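Local coordinates for protein 4-hydroxy-tetrahydrodipicolinate synthase (Methylacidiphilum fumariolicum SolV, PDB 6T3T) that probably condenses pyruvate with aspartate semialdehyde to 4-hydroxy-tetrahydrodipicolinate, a step of lysine biosynthesis through diaminopimelate, at residues V206-L218 / A230-L244. Residues are numbered along the deposited sequence; the frame is centred on the assembly and turned at random.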
ATOM      1  N   VAL A 206     -10.319  -5.385  22.522  1.00 16.35           N
ATOM      2  CA  VAL A 206      -9.128  -5.754  23.271  1.00 16.95           C
ATOM      3  C   VAL A 206      -9.017  -4.951  24.545  1.00 15.16           C
ATOM      4  O   VAL A 206      -8.712  -5.510  25.593  1.00 13.07           O
ATOM      5  CB  VAL A 206      -7.859  -5.557  22.418  1.00 15.26           C
ATOM      6  CG1 VAL A 206      -6.592  -5.847  23.273  1.00 12.54           C
ATOM      7  CG2 VAL A 206      -7.908  -6.410  21.173  1.00 15.07           C
ATOM      8  N   ALA A 207      -9.253  -3.627  24.454  1.00 13.63           N
ATOM      9  CA  ALA A 207      -9.045  -2.750  25.605  1.00 17.69           C
ATOM     10  C   ALA A 207      -9.926  -3.141  26.785  1.00 16.07           C
ATOM     11  O   ALA A 207      -9.536  -2.922  27.933  1.00 13.75           O
ATOM     12  CB  ALA A 207      -9.338  -1.293  25.239  1.00 13.62           C
ATOM     13  N   SER A 208     -11.105  -3.723  26.515  1.00 15.73           N
ATOM     14  CA  SER A 208     -12.040  -4.091  27.566  1.00 16.38           C
ATOM     15  C   SER A 208     -11.489  -5.159  28.504  1.00 16.49           C
ATOM     16  O   SER A 208     -12.074  -5.357  29.569  1.00 15.95           O
ATOM     17  CB  SER A 208     -13.353  -4.572  26.948  1.00 17.74           C
ATOM     18  OG  SER A 208     -13.157  -5.678  26.076  1.00 15.50           O
ATOM     19  N   ASN A 209     -10.401  -5.842  28.118  1.00 14.34           N
ATOM     20  CA  ASN A 209      -9.672  -6.739  29.015  1.00 16.81           C
ATOM     21  C   ASN A 209      -9.195  -6.001  30.251  1.00 18.88           C
ATOM     22  O   ASN A 209      -9.140  -6.568  31.354  1.00 12.62           O
ATOM     23  CB  ASN A 209      -8.453  -7.323  28.309  1.00 13.34           C
ATOM     24  CG  ASN A 209      -8.764  -8.544  27.503  1.00 16.46           C
ATOM     25  OD1 ASN A 209      -9.018  -9.623  28.050  1.00 14.33           O
ATOM     26  ND2 ASN A 209      -8.738  -8.393  26.175  1.00 15.79           N
ATOM     27  N   LEU A 210      -8.791  -4.751  30.059  1.00 14.74           N
ATOM     28  CA  LEU A 210      -8.231  -3.904  31.089  1.00 16.71           C
ATOM     29  C   LEU A 210      -9.272  -2.997  31.706  1.00 19.39           C
ATOM     30  O   LEU A 210      -9.336  -2.884  32.935  1.00 20.10           O
ATOM     31  CB  LEU A 210      -7.106  -3.048  30.504  1.00 18.55           C
ATOM     32  CG  LEU A 210      -5.799  -3.739  30.105  1.00 19.21           C
ATOM     33  CD1 LEU A 210      -4.999  -2.793  29.211  1.00 14.09           C
ATOM     34  CD2 LEU A 210      -4.960  -4.174  31.351  1.00 14.02           C
ATOM     35  N   PHE A 211     -10.114  -2.387  30.867  1.00 16.12           N
ATOM     36  CA  PHE A 211     -11.084  -1.376  31.290  1.00 16.08           C
ATOM     37  C   PHE A 211     -12.454  -1.752  30.737  1.00 16.54           C
ATOM     38  O   PHE A 211     -12.989  -1.073  29.850  1.00 17.12           O
ATOM     39  CB  PHE A 211     -10.650   0.021  30.840  1.00 17.74           C
ATOM     40  CG  PHE A 211      -9.320   0.438  31.393  1.00 20.76           C
ATOM     41  CD1 PHE A 211      -9.203   0.834  32.718  1.00 19.25           C
ATOM     42  CD2 PHE A 211      -8.179   0.409  30.595  1.00 19.12           C
ATOM     43  CE1 PHE A 211      -7.968   1.218  33.251  1.00 26.74           C
ATOM     44  CE2 PHE A 211      -6.919   0.771  31.121  1.00 20.54           C
ATOM     45  CZ  PHE A 211      -6.824   1.190  32.462  1.00 21.73           C
ATOM     46  N   PRO A 212     -13.050  -2.834  31.253  1.00 15.55           N
ATOM     47  CA  PRO A 212     -14.362  -3.275  30.734  1.00 14.82           C
ATOM     48  C   PRO A 212     -15.473  -2.246  30.890  1.00 15.93           C
ATOM     49  O   PRO A 212     -16.211  -1.993  29.940  1.00 16.36           O
ATOM     50  CB  PRO A 212     -14.647  -4.553  31.558  1.00 14.71           C
ATOM     51  CG  PRO A 212     -13.832  -4.408  32.788  1.00 18.29           C
ATOM     52  CD  PRO A 212     -12.561  -3.710  32.336  1.00 14.30           C
ATOM     53  N   ARG A 213     -15.622  -1.634  32.058  1.00 17.82           N
ATOM     54  CA  ARG A 213     -16.708  -0.665  32.210  1.00 19.58           C
ATOM     55  C   ARG A 213     -16.560   0.559  31.321  1.00 17.02           C
ATOM     56  O   ARG A 213     -17.557   0.951  30.691  1.00 14.13           O
ATOM     57  CB  ARG A 213     -16.847  -0.214  33.661  1.00 20.36           C
ATOM     58  CG  ARG A 213     -17.997  -0.790  34.425  1.00 31.45           C
ATOM     59  CD  ARG A 213     -18.221  -0.031  35.729  1.00 23.49           C
ATOM     60  NE  ARG A 213     -19.627   0.067  36.036  1.00 33.67           N
ATOM     61  CZ  ARG A 213     -20.231  -0.727  36.911  1.00 30.36           C
ATOM     62  NH1 ARG A 213     -21.517  -0.600  37.139  1.00 35.06           N
ATOM     63  NH2 ARG A 213     -19.536  -1.649  37.558  1.00 33.21           N
ATOM     64  N   PRO A 214     -15.400   1.237  31.255  1.00 16.87           N
ATOM     65  CA  PRO A 214     -15.294   2.395  30.347  1.00 14.18           C
ATOM     66  C   PRO A 214     -15.486   2.059  28.868  1.00 14.77           C
ATOM     67  O   PRO A 214     -16.105   2.839  28.136  1.00 16.78           O
ATOM     68  CB  PRO A 214     -13.887   2.926  30.654  1.00 13.65           C
ATOM     69  CG  PRO A 214     -13.635   2.506  32.058  1.00 15.49           C
ATOM     70  CD  PRO A 214     -14.186   1.104  32.078  1.00 16.34           C
ATOM     71  N   VAL A 215     -14.919   0.949  28.391  1.00 15.06           N
ATOM     72  CA  VAL A 215     -15.059   0.590  26.979  1.00 16.31           C
ATOM     73  C   VAL A 215     -16.515   0.294  26.647  1.00 18.78           C
ATOM     74  O   VAL A 215     -17.031   0.722  25.609  1.00 18.49           O
ATOM     75  CB  VAL A 215     -14.153  -0.606  26.628  1.00 13.97           C
ATOM     76  CG1 VAL A 215     -14.529  -1.187  25.284  1.00 18.68           C
ATOM     77  CG2 VAL A 215     -12.691  -0.175  26.618  1.00 17.60           C
ATOM     78  N   SER A 216     -17.177  -0.507  27.491  1.00 18.25           N
ATOM     79  CA  SER A 216     -18.594  -0.796  27.282  1.00 16.53           C
ATOM     80  C   SER A 216     -19.459   0.453  27.449  1.00 17.01           C
ATOM     81  O   SER A 216     -20.484   0.592  26.766  1.00 17.18           O
ATOM     82  CB  SER A 216     -19.029  -1.918  28.231  1.00 16.36           C
ATOM     83  OG  SER A 216     -19.135  -1.446  29.559  1.00 22.39           O
ATOM     84  N   ALA A 217     -19.083   1.367  28.353  1.00 15.40           N
ATOM     85  CA  ALA A 217     -19.823   2.623  28.462  1.00 21.08           C
ATOM     86  C   ALA A 217     -19.681   3.445  27.185  1.00 15.55           C
ATOM     87  O   ALA A 217     -20.642   4.084  26.736  1.00 17.89           O
ATOM     88  CB  ALA A 217     -19.338   3.434  29.659  1.00 12.11           C
ATOM     89  N   LEU A 218     -18.503   3.407  26.566  1.00 17.88           N
ATOM     90  CA  LEU A 218     -18.306   4.140  25.320  1.00 19.11           C
ATOM     91  C   LEU A 218     -19.359   3.746  24.296  1.00 16.40           C
ATOM     92  O   LEU A 218     -19.982   4.609  23.657  1.00 16.87           O
ATOM     93  CB  LEU A 218     -16.890   3.907  24.793  1.00 20.40           C
ATOM     94  CG  LEU A 218     -16.338   4.822  23.682  1.00 24.18           C
ATOM     95  CD1 LEU A 218     -14.815   4.876  23.695  1.00 22.12           C
ATOM     96  CD2 LEU A 218     -16.779   4.320  22.345  1.00 21.71           C
ATOM     97  N   ALA A 230     -19.718  10.175  24.518  1.00 18.29           N
ATOM     98  CA  ALA A 230     -18.983   9.085  23.886  1.00 19.20           C
ATOM     99  C   ALA A 230     -17.630   9.578  23.347  1.00 20.19           C
ATOM    100  O   ALA A 230     -16.586   8.966  23.610  1.00 18.11           O
ATOM    101  CB  ALA A 230     -19.831   8.426  22.788  1.00 14.37           C
ATOM    102  N   ARG A 231     -17.623  10.715  22.644  1.00 16.27           N
ATOM    103  CA  ARG A 231     -16.372  11.243  22.092  1.00 20.44           C
ATOM    104  C   ARG A 231     -15.360  11.550  23.195  1.00 22.25           C
ATOM    105  O   ARG A 231     -14.162  11.270  23.055  1.00 16.87           O
ATOM    106  CB  ARG A 231     -16.659  12.506  21.274  1.00 17.58           C
ATOM    107  CG  ARG A 231     -15.402  13.212  20.778  1.00 19.90           C
ATOM    108  CD  ARG A 231     -15.740  14.248  19.714  1.00 24.81           C
ATOM    109  NE  ARG A 231     -16.497  15.392  20.225  1.00 28.42           N
ATOM    110  CZ  ARG A 231     -17.254  16.180  19.458  1.00 33.97           C
ATOM    111  NH1 ARG A 231     -17.367  15.941  18.145  1.00 32.48           N
ATOM    112  NH2 ARG A 231     -17.894  17.213  19.994  1.00 30.54           N
ATOM    113  N   GLN A 232     -15.843  12.135  24.296  1.00 18.04           N
ATOM    114  CA  GLN A 232     -15.026  12.432  25.465  1.00 21.55           C
ATOM    115  C   GLN A 232     -14.347  11.170  26.002  1.00 22.17           C
ATOM    116  O   GLN A 232     -13.148  11.184  26.317  1.00 16.65           O
ATOM    117  CB  GLN A 232     -15.931  13.075  26.519  1.00 25.55           C
ATOM    118  CG  GLN A 232     -15.260  13.916  27.570  1.00 34.99           C
ATOM    119  CD  GLN A 232     -16.272  14.631  28.481  1.00 24.94           C
ATOM    120  OE1 GLN A 232     -17.474  14.722  28.183  1.00 36.20           O
ATOM    121  NE2 GLN A 232     -15.787  15.117  29.590  1.00 28.00           N
ATOM    122  N   LEU A 233     -15.109  10.066  26.130  1.00 19.14           N
ATOM    123  CA  LEU A 233     -14.530   8.810  26.605  1.00 18.52           C
ATOM    124  C   LEU A 233     -13.548   8.253  25.599  1.00 18.16           C
ATOM    125  O   LEU A 233     -12.475   7.771  25.977  1.00 18.22           O
ATOM    126  CB  LEU A 233     -15.600   7.750  26.882  1.00 18.81           C
ATOM    127  CG  LEU A 233     -16.089   7.439  28.280  1.00 24.28           C
ATOM    128  CD1 LEU A 233     -16.895   6.134  28.302  1.00 18.42           C
ATOM    129  CD2 LEU A 233     -14.949   7.414  29.272  1.00 26.88           C
ATOM    130  N   HIS A 234     -13.899   8.330  24.313  1.00 20.27           N
ATOM    131  CA  HIS A 234     -12.988   7.928  23.250  1.00 16.89           C
ATOM    132  C   HIS A 234     -11.659   8.664  23.348  1.00 16.94           C
ATOM    133  O   HIS A 234     -10.589   8.050  23.273  1.00 15.20           O
ATOM    134  CB  HIS A 234     -13.640   8.191  21.901  1.00 16.66           C
ATOM    135  CG  HIS A 234     -12.691   8.084  20.765  1.00 16.99           C
ATOM    136  ND1 HIS A 234     -12.376   6.880  20.180  1.00 16.39           N
ATOM    137  CD2 HIS A 234     -11.982   9.027  20.102  1.00 14.77           C
ATOM    138  CE1 HIS A 234     -11.501   7.079  19.211  1.00 16.28           C
ATOM    139  NE2 HIS A 234     -11.242   8.374  19.145  1.00 19.13           N
ATOM    140  N   GLN A 235     -11.699   9.981  23.558  1.00 18.71           N
ATOM    141  CA  GLN A 235     -10.437  10.728  23.593  1.00 20.26           C
ATOM    142  C   GLN A 235      -9.652  10.397  24.855  1.00 20.18           C
ATOM    143  O   GLN A 235      -8.410  10.336  24.828  1.00 21.61           O
ATOM    144  CB  GLN A 235     -10.692  12.251  23.499  1.00 23.88           C
ATOM    145  CG  GLN A 235     -11.322  12.759  22.171  1.00 27.64           C
ATOM    146  CD  GLN A 235     -11.926  14.192  22.224  1.00 26.10           C
ATOM    147  OE1 GLN A 235     -11.949  14.843  23.261  1.00 24.96           O
ATOM    148  NE2 GLN A 235     -12.416  14.665  21.081  1.00 29.13           N
ATOM    149  N   THR A 236     -10.361  10.140  25.955  1.00 18.92           N
ATOM    150  CA  THR A 236      -9.713   9.707  27.186  1.00 18.02           C
ATOM    151  C   THR A 236      -8.986   8.390  26.974  1.00 18.43           C
ATOM    152  O   THR A 236      -7.871   8.203  27.477  1.00 17.33           O
ATOM    153  CB  THR A 236     -10.741   9.546  28.310  1.00 17.93           C
ATOM    154  OG1 THR A 236     -11.391  10.796  28.566  1.00 21.82           O
ATOM    155  CG2 THR A 236     -10.062   9.059  29.586  1.00 18.85           C
ATOM    156  N   LEU A 237      -9.615   7.451  26.257  1.00 15.76           N
ATOM    157  CA  LEU A 237      -9.019   6.139  26.073  1.00 16.41           C
ATOM    158  C   LEU A 237      -8.098   6.047  24.864  1.00 16.16           C
ATOM    159  O   LEU A 237      -7.317   5.094  24.789  1.00 16.97           O
ATOM    160  CB  LEU A 237     -10.112   5.081  25.917  1.00 13.59           C
ATOM    161  CG  LEU A 237     -10.847   4.723  27.208  1.00 15.93           C
ATOM    162  CD1 LEU A 237     -12.127   4.020  26.826  1.00 12.20           C
ATOM    163  CD2 LEU A 237      -9.995   3.844  28.088  1.00 14.00           C
ATOM    164  N   TYR A 238      -8.158   7.008  23.931  1.00 16.17           N
ATOM    165  CA  TYR A 238      -7.485   6.849  22.639  1.00 18.35           C
ATOM    166  C   TYR A 238      -5.996   6.513  22.731  1.00 15.40           C
ATOM    167  O   TYR A 238      -5.542   5.625  21.986  1.00 17.21           O
ATOM    168  CB  TYR A 238      -7.692   8.098  21.757  1.00 16.64           C
ATOM    169  CG  TYR A 238      -7.007   7.864  20.440  1.00 17.38           C
ATOM    170  CD1 TYR A 238      -7.525   6.948  19.526  1.00 15.72           C
ATOM    171  CD2 TYR A 238      -5.786   8.448  20.153  1.00 17.92           C
ATOM    172  CE1 TYR A 238      -6.878   6.676  18.348  1.00 16.96           C
ATOM    173  CE2 TYR A 238      -5.130   8.189  18.967  1.00 18.96           C
ATOM    174  CZ  TYR A 238      -5.679   7.302  18.073  1.00 22.96           C
ATOM    175  OH  TYR A 238      -5.013   7.032  16.904  1.00 25.22           O
ATOM    176  N   PRO A 239      -5.180   7.177  23.559  1.00 19.06           N
ATOM    177  CA  PRO A 239      -3.763   6.778  23.630  1.00 17.30           C
ATOM    178  C   PRO A 239      -3.564   5.349  24.107  1.00 18.29           C
ATOM    179  O   PRO A 239      -2.647   4.663  23.624  1.00 16.62           O
ATOM    180  CB  PRO A 239      -3.164   7.800  24.598  1.00 18.03           C
ATOM    181  CG  PRO A 239      -4.031   9.041  24.364  1.00 20.41           C
ATOM    182  CD  PRO A 239      -5.410   8.449  24.279  1.00 18.94           C
ATOM    183  N   LEU A 240      -4.414   4.863  25.009  1.00 14.61           N
ATOM    184  CA  LEU A 240      -4.364   3.441  25.347  1.00 15.57           C
ATOM    185  C   LEU A 240      -4.720   2.576  24.135  1.00 15.93           C
ATOM    186  O   LEU A 240      -4.024   1.600  23.838  1.00 15.58           O
ATOM    187  CB  LEU A 240      -5.284   3.128  26.535  1.00 14.98           C
ATOM    188  CG  LEU A 240      -5.226   1.622  26.902  1.00 18.93           C
ATOM    189  CD1 LEU A 240      -3.932   1.252  27.596  1.00 21.22           C
ATOM    190  CD2 LEU A 240      -6.419   1.202  27.738  1.00 20.99           C
ATOM    191  N   PHE A 241      -5.801   2.931  23.414  1.00 14.26           N
ATOM    192  CA  PHE A 241      -6.172   2.178  22.213  1.00 14.54           C
ATOM    193  C   PHE A 241      -5.001   2.047  21.256  1.00 17.37           C
ATOM    194  O   PHE A 241      -4.798   0.988  20.644  1.00 16.54           O
ATOM    195  CB  PHE A 241      -7.328   2.842  21.478  1.00 15.15           C
ATOM    196  CG  PHE A 241      -8.644   2.755  22.182  1.00 16.89           C
ATOM    197  CD1 PHE A 241      -8.839   1.863  23.245  1.00 16.65           C
ATOM    198  CD2 PHE A 241      -9.689   3.566  21.782  1.00 13.08           C
ATOM    199  CE1 PHE A 241     -10.072   1.797  23.909  1.00 17.63           C
ATOM    200  CE2 PHE A 241     -10.936   3.519  22.442  1.00 15.75           C
ATOM    201  CZ  PHE A 241     -11.130   2.619  23.504  1.00 15.13           C
ATOM    202  N   ARG A 242      -4.257   3.146  21.074  1.00 16.10           N
ATOM    203  CA  ARG A 242      -3.078   3.184  20.217  1.00 17.73           C
ATOM    204  C   ARG A 242      -1.967   2.271  20.742  1.00 20.12           C
ATOM    205  O   ARG A 242      -1.405   1.456  20.000  1.00 17.83           O
ATOM    206  CB  ARG A 242      -2.612   4.644  20.132  1.00 20.47           C
ATOM    207  CG  ARG A 242      -1.672   5.100  19.054  1.00 27.25           C
ATOM    208  CD  ARG A 242      -1.105   6.479  19.526  1.00 31.81           C
ATOM    209  NE  ARG A 242      -0.523   6.380  20.883  1.00 29.76           N
ATOM    210  CZ  ARG A 242      -0.516   7.347  21.810  1.00 27.48           C
ATOM    211  NH1 ARG A 242       0.029   7.110  22.997  1.00 26.08           N
ATOM    212  NH2 ARG A 242      -1.051   8.542  21.565  1.00 24.31           N
ATOM    213  N   ASP A 243      -1.619   2.406  22.019  1.00 17.41           N
ATOM    214  CA  ASP A 243      -0.493   1.652  22.547  1.00 17.39           C
ATOM    215  C   ASP A 243      -0.806   0.176  22.786  1.00 18.32           C
ATOM    216  O   ASP A 243       0.127  -0.619  22.924  1.00 18.31           O
ATOM    217  CB  ASP A 243       0.018   2.323  23.819  1.00 18.21           C
ATOM    218  CG  ASP A 243       0.807   3.555  23.500  1.00 25.93           C
ATOM    219  OD1 ASP A 243       1.185   3.682  22.317  1.00 25.06           O
ATOM    220  OD2 ASP A 243       1.044   4.395  24.388  1.00 30.32           O
ATOM    221  N   LEU A 244      -2.074  -0.227  22.798  1.00 20.98           N
ATOM    222  CA  LEU A 244      -2.361  -1.662  22.814  1.00 17.02           C
ATOM    223  C   LEU A 244      -2.043  -2.330  21.488  1.00 21.72           C
ATOM    224  O   LEU A 244      -2.159  -3.564  21.400  1.00 15.96           O
ATOM    225  CB  LEU A 244      -3.821  -1.904  23.166  1.00 18.63           C
ATOM    226  CG  LEU A 244      -4.115  -1.648  24.650  1.00 17.32           C
ATOM    227  CD1 LEU A 244      -5.590  -1.886  24.910  1.00 17.45           C
ATOM    228  CD2 LEU A 244      -3.245  -2.543  25.534  1.00 18.41           C
TER
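L218 is the main bump of this contact. Its side chain is a knob in the hollow formed by A230, L233, H234 and L237 of helix 230-243. CG lies anti to the backbone N (chi1 -166°), which carries CD1 across to the helix backbone, 3.6 Å from H234 CA. In return, L233 pushes CD1 against the backbone turn from P214 to L218. That methyl lies 3.4 Å from P214 O and 3.9 Å from A217 CB. L237 CD1 fills the next gap, between P214, V215 and L218.

The F241 ring follows. Its edge, not its face, meets the other segment: A207 CB, V215 CG2 and L218 CD1 all lie near the ring plane. The tightest of these approaches is A207 CB to F241 CE1, 3.4 Å. L237 CB of its own helix lies over one face, toward the rim.

Ahead of the helix start, in the 206-210 turn, L244 CD1 sits against A207 CA at 3.6 Å. Its other methyl, CD2, meets L210 CD1 tip to tip at 4.1 Å. L240 CD2 touches the edge of the F211 ring, 3.4 Å from CE2. F211 itself holds the N-cap position of helix 212-218.

No hydrogen bond crosses between the segments, so apolar shape carries the contact. The helix directions run at 140° to each other, closer to antiparallel than parallel. Helix 276-295 adds L293 against F211 and P214. The H234 ring end leads away from 206-218, and its NE2 hydrogen-bonds S172 OG of the second subunit.

V206, just after barrel strand 202-205, lies near the predicted pyruvate-binding residue T45. The contact joins helix 212-223, which follows the eighth strand of the TIM barrel, to helix 227-243 of the C-terminal helical region, a layout characteristic of the DapA family.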